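Local coordinates for probable serine protease HTRA3 (Homo sapiens, PDB 2P3W), which probably cleaves proteins as an HtrA-family serine protease and has a PDZ domain that binds C-terminal peptides such as the phage-derived FGRWV, at the interface of chains A and B. Sequence-based numbering; all coordinates share one arbitrary frame. Chains: chain A/B, Probable serine protease HTRA3.

Contact 1: the interface of chains A and B. Residues chain A 10-12, 71, 74, 77; chain B 110-112.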
loop_
_atom_site.group_PDB
_atom_site.type_symbol
_atom_site.label_atom_id
_atom_site.label_comp_id
_atom_site.label_asym_id
_atom_site.label_seq_id
_atom_site.Cartn_x
_atom_site.Cartn_y
_atom_site.Cartn_z
ATOM N N ILE A 10 0.784 4.511 4.692
ATOM C CA ILE A 10 -0.109 3.739 5.550
ATOM C C ILE A 10 -1.418 3.475 4.845
ATOM O O ILE A 10 -1.839 4.292 4.006
ATOM C CB ILE A 10 -0.362 4.431 6.904
ATOM C CG1 ILE A 10 -1.066 5.760 6.732
ATOM C CG2 ILE A 10 0.923 4.659 7.693
ATOM C CD1 ILE A 10 -1.615 6.306 8.075
ATOM N N ARG A 11 -2.060 2.353 5.199
ATOM C CA ARG A 11 -3.443 2.102 4.801
ATOM C C ARG A 11 -4.292 2.459 6.033
ATOM O O ARG A 11 -4.123 1.888 7.102
ATOM C CB ARG A 11 -3.638 0.668 4.319
ATOM C CG ARG A 11 -5.091 0.413 3.905
ATOM C CD ARG A 11 -5.234 -0.522 2.740
ATOM N NE ARG A 11 -4.722 -1.863 3.007
ATOM C CZ ARG A 11 -5.353 -2.774 3.720
ATOM N NH1 ARG A 11 -6.520 -2.498 4.260
ATOM N NH2 ARG A 11 -4.817 -3.985 3.876
ATOM N N MET A 12 -5.119 3.491 5.880
ATOM C CA MET A 12 -5.772 4.137 6.995
ATOM C C MET A 12 -7.264 3.876 6.981
ATOM O O MET A 12 -7.882 3.704 5.916
ATOM C CB MET A 12 -5.497 5.652 6.953
ATOM C CG MET A 12 -6.027 6.363 5.721
ATOM S SD MET A 12 -5.879 8.150 5.745
ATOM C CE MET A 12 -6.406 8.540 4.119
ATOM N N SER A 71 -10.214 11.506 5.279
ATOM C CA SER A 71 -10.081 12.558 4.258
ATOM C C SER A 71 -9.208 13.724 4.728
ATOM O O SER A 71 -8.530 14.388 3.908
ATOM C CB SER A 71 -11.460 13.072 3.839
ATOM O OG SER A 71 -12.135 13.709 4.919
ATOM N N GLN A 74 -5.560 12.535 4.390
ATOM C CA GLN A 74 -5.267 12.621 2.950
ATOM C C GLN A 74 -4.925 14.072 2.543
ATOM O O GLN A 74 -3.939 14.315 1.835
ATOM C CB GLN A 74 -6.460 12.116 2.141
ATOM C CG GLN A 74 -6.118 11.906 0.685
ATOM C CD GLN A 74 -7.303 11.491 -0.155
ATOM O OE1 GLN A 74 -8.311 10.991 0.364
ATOM N NE2 GLN A 74 -7.200 11.706 -1.469
ATOM N N VAL A 77 -1.438 15.126 3.979
ATOM C CA VAL A 77 -0.368 14.506 3.190
ATOM C C VAL A 77 -0.142 15.227 1.854
ATOM O O VAL A 77 0.973 15.351 1.381
ATOM C CB VAL A 77 -0.670 13.017 2.956
ATOM C CG1 VAL A 77 0.287 12.411 2.033
ATOM C CG2 VAL A 77 -0.646 12.275 4.274
ATOM N N ARG B 110 -8.050 3.125 2.910
ATOM C CA ARG B 110 -7.272 3.476 1.734
ATOM C C ARG B 110 -5.839 3.804 2.033
ATOM O O ARG B 110 -5.529 4.294 3.110
ATOM C CB ARG B 110 -7.888 4.630 0.962
ATOM C CG ARG B 110 -7.923 5.931 1.637
ATOM C CD ARG B 110 -8.514 6.959 0.648
ATOM N NE ARG B 110 -8.713 8.259 1.262
ATOM C CZ ARG B 110 -9.725 8.571 2.069
ATOM N NH1 ARG B 110 -10.643 7.675 2.407
ATOM N NH2 ARG B 110 -9.809 9.797 2.561
ATOM N N TRP B 111 -4.995 3.566 1.027
ATOM C CA TRP B 111 -3.574 3.888 1.092
ATOM C C TRP B 111 -3.392 5.385 0.992
ATOM O O TRP B 111 -4.134 6.070 0.257
ATOM C CB TRP B 111 -2.800 3.198 -0.038
ATOM C CG TRP B 111 -2.571 1.775 0.217
ATOM C CD1 TRP B 111 -3.216 0.712 -0.342
ATOM C CD2 TRP B 111 -1.605 1.237 1.115
ATOM N NE1 TRP B 111 -2.707 -0.461 0.165
ATOM C CE2 TRP B 111 -1.710 -0.163 1.053
ATOM C CE3 TRP B 111 -0.644 1.804 1.939
ATOM C CZ2 TRP B 111 -0.903 -0.996 1.804
ATOM C CZ3 TRP B 111 0.153 0.979 2.696
ATOM C CH2 TRP B 111 0.009 -0.410 2.626
ATOM N N VAL B 112 -2.415 5.878 1.738
ATOM C CA VAL B 112 -2.032 7.290 1.688
ATOM C C VAL B 112 -0.540 7.452 1.938
ATOM O O VAL B 112 0.022 8.556 1.762
ATOM C CB VAL B 112 -2.847 8.094 2.748
ATOM C CG1 VAL B 112 -2.378 7.804 4.162
ATOM C CG2 VAL B 112 -2.832 9.567 2.454
ATOM O OXT VAL B 112 0.104 6.463 2.332
#
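B:Val112, the C-terminal residue of the phage-derived tail, enters the PDZ peptide groove of chain A and is gripped by A:Ile10, A:Met12 and A:Val77. Its chi1 of 73° places CG2 anti to the backbone N, turned to the helix at A:Val77 CG2 (3.9 Å), and CG1 alongside A:Ile10 CG1 (3.5 Å), the two side chains pointing the same way. A:Met12 comes in at about a right angle, its extended chain laying methyl CE against B:Val112 CB (3.8 Å). A compact branched residue suits this apolar pocket. B:Val112 N donates a hydrogen bond to A:Ile10 O (2.8 Å), and the carboxylate OXT accepts from A:Ile10 N (3.1 Å), as expected of a groove that recognises free C-termini. The backbone of B:Arg110 is held as firmly: A:Met12 N donates to its O (2.9 Å) almost straight, 173° at the hydrogen, and its N donates to A:Met12 O. Looser is the guanidinium tip. The long chain, extended from CG to NE, spans A:Met12 CE to place NE 2.9 Å from A:Gln74 OE1, but the donor stands 50° above the amide plane, and the NH2 bond to the same oxygen is weak. A:Ser71 N lies 3.2 Å from B:Arg110 NH2, but both are donors and make no bond. The tail thus runs antiparallel to strand 10-14, between it and helix 70-79, the two walls of the PDZ groove.

Contact 2: the interface of chains A and B. Residues chain A 108-112; chain B 10-13.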
loop_
_atom_site.group_PDB
_atom_site.type_symbol
_atom_site.label_atom_id
_atom_site.label_comp_id
_atom_site.label_asym_id
_atom_site.label_seq_id
_atom_site.Cartn_x
_atom_site.Cartn_y
_atom_site.Cartn_z
ATOM N N PHE A 108 5.214 6.566 -9.149
ATOM C CA PHE A 108 4.565 5.918 -7.985
ATOM C C PHE A 108 3.825 4.647 -8.370
ATOM O O PHE A 108 3.782 3.657 -7.626
ATOM C CB PHE A 108 3.580 6.885 -7.361
ATOM C CG PHE A 108 2.963 6.400 -6.074
ATOM C CD1 PHE A 108 3.705 6.310 -4.908
ATOM C CD2 PHE A 108 1.612 6.033 -6.037
ATOM C CE1 PHE A 108 3.116 5.884 -3.730
ATOM C CE2 PHE A 108 1.015 5.604 -4.859
ATOM C CZ PHE A 108 1.768 5.531 -3.702
ATOM N N GLY A 109 3.196 4.671 -9.530
ATOM C CA GLY A 109 2.336 3.542 -9.918
ATOM C C GLY A 109 1.040 3.567 -9.128
ATOM O O GLY A 109 0.495 4.638 -8.851
ATOM N N ARG A 110 0.536 2.387 -8.778
ATOM C CA ARG A 110 -0.612 2.308 -7.891
ATOM C C ARG A 110 -0.717 1.006 -7.153
ATOM O O ARG A 110 -0.290 -0.025 -7.655
ATOM C CB ARG A 110 -1.919 2.564 -8.621
ATOM C CG ARG A 110 -2.314 1.579 -9.632
ATOM C CD ARG A 110 -3.695 1.997 -10.183
ATOM N NE ARG A 110 -4.122 1.158 -11.286
ATOM C CZ ARG A 110 -3.680 1.262 -12.537
ATOM N NH1 ARG A 110 -2.758 2.156 -12.873
ATOM N NH2 ARG A 110 -4.153 0.446 -13.466
ATOM N N TRP A 111 -1.345 1.085 -5.978
ATOM C CA TRP A 111 -1.616 -0.081 -5.145
ATOM C C TRP A 111 -2.723 -0.899 -5.767
ATOM O O TRP A 111 -3.674 -0.342 -6.355
ATOM C CB TRP A 111 -2.019 0.337 -3.725
ATOM C CG TRP A 111 -0.877 0.755 -2.911
ATOM C CD1 TRP A 111 -0.513 2.024 -2.570
ATOM C CD2 TRP A 111 0.077 -0.115 -2.309
ATOM N NE1 TRP A 111 0.622 1.991 -1.793
ATOM C CE2 TRP A 111 0.995 0.688 -1.611
ATOM C CE3 TRP A 111 0.222 -1.495 -2.268
ATOM C CZ2 TRP A 111 2.054 0.151 -0.905
ATOM C CZ3 TRP A 111 1.281 -2.032 -1.576
ATOM C CH2 TRP A 111 2.189 -1.202 -0.909
ATOM N N VAL A 112 -2.584 -2.210 -5.642
ATOM C CA VAL A 112 -3.612 -3.149 -6.096
ATOM C C VAL A 112 -3.643 -4.383 -5.205
ATOM O O VAL A 112 -4.564 -5.224 -5.310
ATOM C CB VAL A 112 -3.334 -3.560 -7.575
ATOM C CG1 VAL A 112 -2.140 -4.490 -7.690
ATOM C CG2 VAL A 112 -4.555 -4.148 -8.223
ATOM O OXT VAL A 112 -2.726 -4.539 -4.380
ATOM N N ILE B 10 0.277 -5.289 -3.864
ATOM C CA ILE B 10 1.490 -4.751 -4.472
ATOM C C ILE B 10 1.247 -3.350 -4.978
ATOM O O ILE B 10 0.108 -3.022 -5.358
ATOM C CB ILE B 10 2.019 -5.646 -5.610
ATOM C CG1 ILE B 10 1.034 -5.737 -6.757
ATOM C CG2 ILE B 10 2.348 -7.059 -5.138
ATOM C CD1 ILE B 10 1.676 -6.350 -8.027
ATOM N N ARG B 11 2.315 -2.541 -5.000
ATOM C CA ARG B 11 2.292 -1.258 -5.699
ATOM C C ARG B 11 3.003 -1.514 -7.040
ATOM O O ARG B 11 4.159 -1.914 -7.074
ATOM C CB ARG B 11 2.935 -0.152 -4.868
ATOM C CG ARG B 11 2.909 1.188 -5.609
ATOM C CD ARG B 11 2.709 2.374 -4.711
ATOM N NE ARG B 11 3.784 2.551 -3.739
ATOM C CZ ARG B 11 4.969 3.056 -4.020
ATOM N NH1 ARG B 11 5.254 3.427 -5.249
ATOM N NH2 ARG B 11 5.872 3.211 -3.052
ATOM N N MET B 12 2.244 -1.382 -8.125
ATOM C CA MET B 12 2.659 -1.853 -9.426
ATOM C C MET B 12 2.930 -0.696 -10.366
ATOM O O MET B 12 2.315 0.379 -10.263
ATOM C CB MET B 12 1.574 -2.775 -10.017
ATOM C CG MET B 12 0.229 -2.110 -10.249
ATOM S SD MET B 12 -0.984 -3.115 -11.104
ATOM C CE MET B 12 -2.397 -2.082 -10.994
ATOM N N ARG B 13 3.869 -0.904 -11.282
ATOM C CA ARG B 13 4.223 0.060 -12.300
ATOM C C ARG B 13 4.303 -0.639 -13.662
ATOM O O ARG B 13 4.883 -1.727 -13.771
ATOM C CB ARG B 13 5.600 0.646 -11.973
ATOM C CG ARG B 13 5.626 1.483 -10.717
ATOM C CD ARG B 13 7.024 1.942 -10.352
ATOM N NE ARG B 13 7.635 2.797 -11.372
ATOM C CZ ARG B 13 8.915 3.173 -11.392
ATOM N NH1 ARG B 13 9.783 2.741 -10.474
ATOM N NH2 ARG B 13 9.351 3.984 -12.351
#
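Strand 110-111 of chain A, with the loop residues A:Phe108 and A:Gly109 ahead of it, pairs antiparallel with strand 10-14 of chain B, and B:Arg11 is the side chain around which the aromatic residues of the tail gather. CG of B:Arg11 is anti to the backbone N, and bends at chi2 and chi3 fold the chain up beside the tail. Its methylenes serve A:Trp111: CB sits over the face of the six-membered ring, 3.8 Å from the centroid, and CD over the five-membered ring. CD also covers the rim of the A:Phe108 ring, 3.6 Å from that centroid. Beyond it the guanidinium lies flat on the phenyl ring, their planes 7° apart, with A:Phe108 CE1 over its centre, 3.4 Å from B:Arg11 CZ; this cation could draw on the pi face. Against the indole the same plane is steeply turned, 72° away. The guanidinium's rotation is fixed by B:Arg11 NH1, which donates to A:Phe108 O (2.8 Å) on a lone pair, within both the carbonyl and guanidinium planes. Arginine suits this place because one chain offers apolar methylenes, a flat cation and a directed N-H. Next along, A:Arg110 N donates to B:Met12 O (3.1 Å), in the carbonyl plane. A:Gly109 has a positive phi, a backbone shape glycine adopts readily, and its lack of a side chain may help CA approach B:Met12 O to 3.2 Å, while B:Arg13 CG flanks A:Gly109 CA at 4.0 Å.

Contact 3: the interface of chains A and B. Residues chain A 41-44, 111; chain B 41-44, 111.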
loop_
_atom_site.group_PDB
_atom_site.type_symbol
_atom_site.label_atom_id
_atom_site.label_comp_id
_atom_site.label_asym_id
_atom_site.label_seq_id
_atom_site.Cartn_x
_atom_site.Cartn_y
_atom_site.Cartn_z
ATOM N N GLU A 41 -2.371 -0.835 7.983
ATOM C CA GLU A 41 -1.104 -1.386 7.477
ATOM C C GLU A 41 -0.067 -0.263 7.274
ATOM O O GLU A 41 -0.424 0.898 7.048
ATOM C CB GLU A 41 -1.305 -2.109 6.132
ATOM C CG GLU A 41 -2.290 -3.255 6.100
ATOM C CD GLU A 41 -1.902 -4.444 6.980
ATOM O OE1 GLU A 41 -2.844 -5.193 7.364
ATOM O OE2 GLU A 41 -0.688 -4.630 7.282
ATOM N N VAL A 42 1.215 -0.632 7.398
ATOM C CA VAL A 42 2.324 0.267 7.056
ATOM C C VAL A 42 3.122 -0.321 5.903
ATOM O O VAL A 42 3.525 -1.500 5.940
ATOM C CB VAL A 42 3.265 0.477 8.270
ATOM C CG1 VAL A 42 4.365 1.460 7.917
ATOM C CG2 VAL A 42 2.473 0.937 9.496
ATOM N N ALA A 43 3.333 0.465 4.849
ATOM C CA ALA A 43 4.124 -0.006 3.713
ATOM C C ALA A 43 5.631 -0.046 4.073
ATOM O O ALA A 43 6.123 0.826 4.790
ATOM C CB ALA A 43 3.875 0.858 2.467
ATOM N N PRO A 44 6.363 -1.075 3.618
ATOM C CA PRO A 44 7.748 -1.326 4.088
ATOM C C PRO A 44 8.830 -0.269 3.830
ATOM O O PRO A 44 9.746 -0.132 4.643
ATOM C CB PRO A 44 8.156 -2.611 3.358
ATOM C CG PRO A 44 7.074 -2.927 2.443
ATOM C CD PRO A 44 5.883 -2.147 2.720
ATOM N N TRP A 111 -1.345 1.085 -5.978
ATOM C CA TRP A 111 -1.616 -0.081 -5.145
ATOM C C TRP A 111 -2.723 -0.899 -5.767
ATOM O O TRP A 111 -3.674 -0.342 -6.355
ATOM C CB TRP A 111 -2.019 0.337 -3.725
ATOM C CG TRP A 111 -0.877 0.755 -2.911
ATOM C CD1 TRP A 111 -0.513 2.024 -2.570
ATOM C CD2 TRP A 111 0.077 -0.115 -2.309
ATOM N NE1 TRP A 111 0.622 1.991 -1.793
ATOM C CE2 TRP A 111 0.995 0.688 -1.611
ATOM C CE3 TRP A 111 0.222 -1.495 -2.268
ATOM C CZ2 TRP A 111 2.054 0.151 -0.905
ATOM C CZ3 TRP A 111 1.281 -2.032 -1.576
ATOM C CH2 TRP A 111 2.189 -1.202 -0.909
ATOM N N GLU B 41 6.538 -2.222 -4.728
ATOM C CA GLU B 41 6.459 -2.543 -3.295
ATOM C C GLU B 41 5.474 -3.703 -3.052
ATOM O O GLU B 41 4.541 -3.918 -3.833
ATOM C CB GLU B 41 5.989 -1.327 -2.473
ATOM C CG GLU B 41 6.817 -0.066 -2.565
ATOM C CD GLU B 41 8.241 -0.207 -2.029
ATOM O OE1 GLU B 41 9.097 0.605 -2.480
ATOM O OE2 GLU B 41 8.505 -1.105 -1.177
ATOM N N VAL B 42 5.727 -4.461 -1.977
ATOM C CA VAL B 42 4.788 -5.485 -1.502
ATOM C C VAL B 42 4.296 -5.121 -0.109
ATOM O O VAL B 42 5.101 -4.828 0.797
ATOM C CB VAL B 42 5.462 -6.879 -1.454
ATOM C CG1 VAL B 42 4.458 -7.933 -1.026
ATOM C CG2 VAL B 42 6.094 -7.222 -2.805
ATOM N N ALA B 43 2.979 -5.095 0.080
ATOM C CA ALA B 43 2.419 -4.795 1.397
ATOM C C ALA B 43 2.605 -5.996 2.359
ATOM O O ALA B 43 2.496 -7.150 1.942
ATOM C CB ALA B 43 0.940 -4.391 1.294
ATOM N N PRO B 44 2.926 -5.740 3.637
ATOM C CA PRO B 44 3.343 -6.811 4.575
ATOM C C PRO B 44 2.359 -7.940 4.909
ATOM O O PRO B 44 2.794 -9.068 5.151
ATOM C CB PRO B 44 3.663 -6.059 5.872
ATOM C CG PRO B 44 3.288 -4.675 5.649
ATOM C CD PRO B 44 3.039 -4.398 4.247
ATOM N N TRP B 111 -4.995 3.566 1.027
ATOM C CA TRP B 111 -3.574 3.888 1.092
ATOM C C TRP B 111 -3.392 5.385 0.992
ATOM O O TRP B 111 -4.134 6.070 0.257
ATOM C CB TRP B 111 -2.800 3.198 -0.038
ATOM C CG TRP B 111 -2.571 1.775 0.217
ATOM C CD1 TRP B 111 -3.216 0.712 -0.342
ATOM C CD2 TRP B 111 -1.605 1.237 1.115
ATOM N NE1 TRP B 111 -2.707 -0.461 0.165
ATOM C CE2 TRP B 111 -1.710 -0.163 1.053
ATOM C CE3 TRP B 111 -0.644 1.804 1.939
ATOM C CZ2 TRP B 111 -0.903 -0.996 1.804
ATOM C CZ3 TRP B 111 0.153 0.979 2.696
ATOM C CH2 TRP B 111 0.009 -0.410 2.626
#
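A:Trp111 and B:Trp111 stack face to face across the two-fold axis that relates the PDZ domains, each indole belonging to a tail bound by the other chain. The planes are 9° apart, and the five-membered rings overlap most closely, their centroids 3.6 Å apart. Around that point A:Trp111 CG meets B:Trp111 CD1 at 3.5 Å, although the side chains themselves cross at about a right angle. A broad, flat indole suits a place where two copies stack on each other, for this contact rests on ring stacking and van der Waals packing. The benzo end of each ring then meets the partner domain: A:Trp111 CZ3 touches B:Ala43 CB at 3.7 Å, and the backbone N of B:Ala43 lies at the ring edge, in its plane. Alanine's single methyl lets the edge come this near; B:Glu41 contributes its CB, 4.1 Å from A:Trp111 CH2. Both indoles are aimed by their own torsions, CG anti to the carbonyl carbon (chi1 -77°) and the ring turned by chi2 of 104°. One shell farther out, in the loop just past strand 37-42, the pyrrolidine of A:Pro44 packs on B:Val42, the last residue of that strand, CG being 3.2 Å from its carbonyl O. The two prolines also meet, with A:Pro44 CD 3.9 Å from B:Pro44 CD.

Contacts 1 and 2 are the two halves of one reciprocal exchange: each tail fills the other chain's groove, and strand 10-14 takes part in both, in chain A for contact 1 and in chain B for contact 2. Their C-alpha centres lie about 14 Å apart. Contact 3 sits between, about 11 Å from contact 1, sharing B:Trp111, and about 10 Å from contact 2, sharing A:Trp111. Each tryptophan is thus sandwiched between an arginine chain and its twin, coupling the two bound tails. Because the tail is a fused phage-derived ligand, this dimer may reflect the construct rather than a natural assembly.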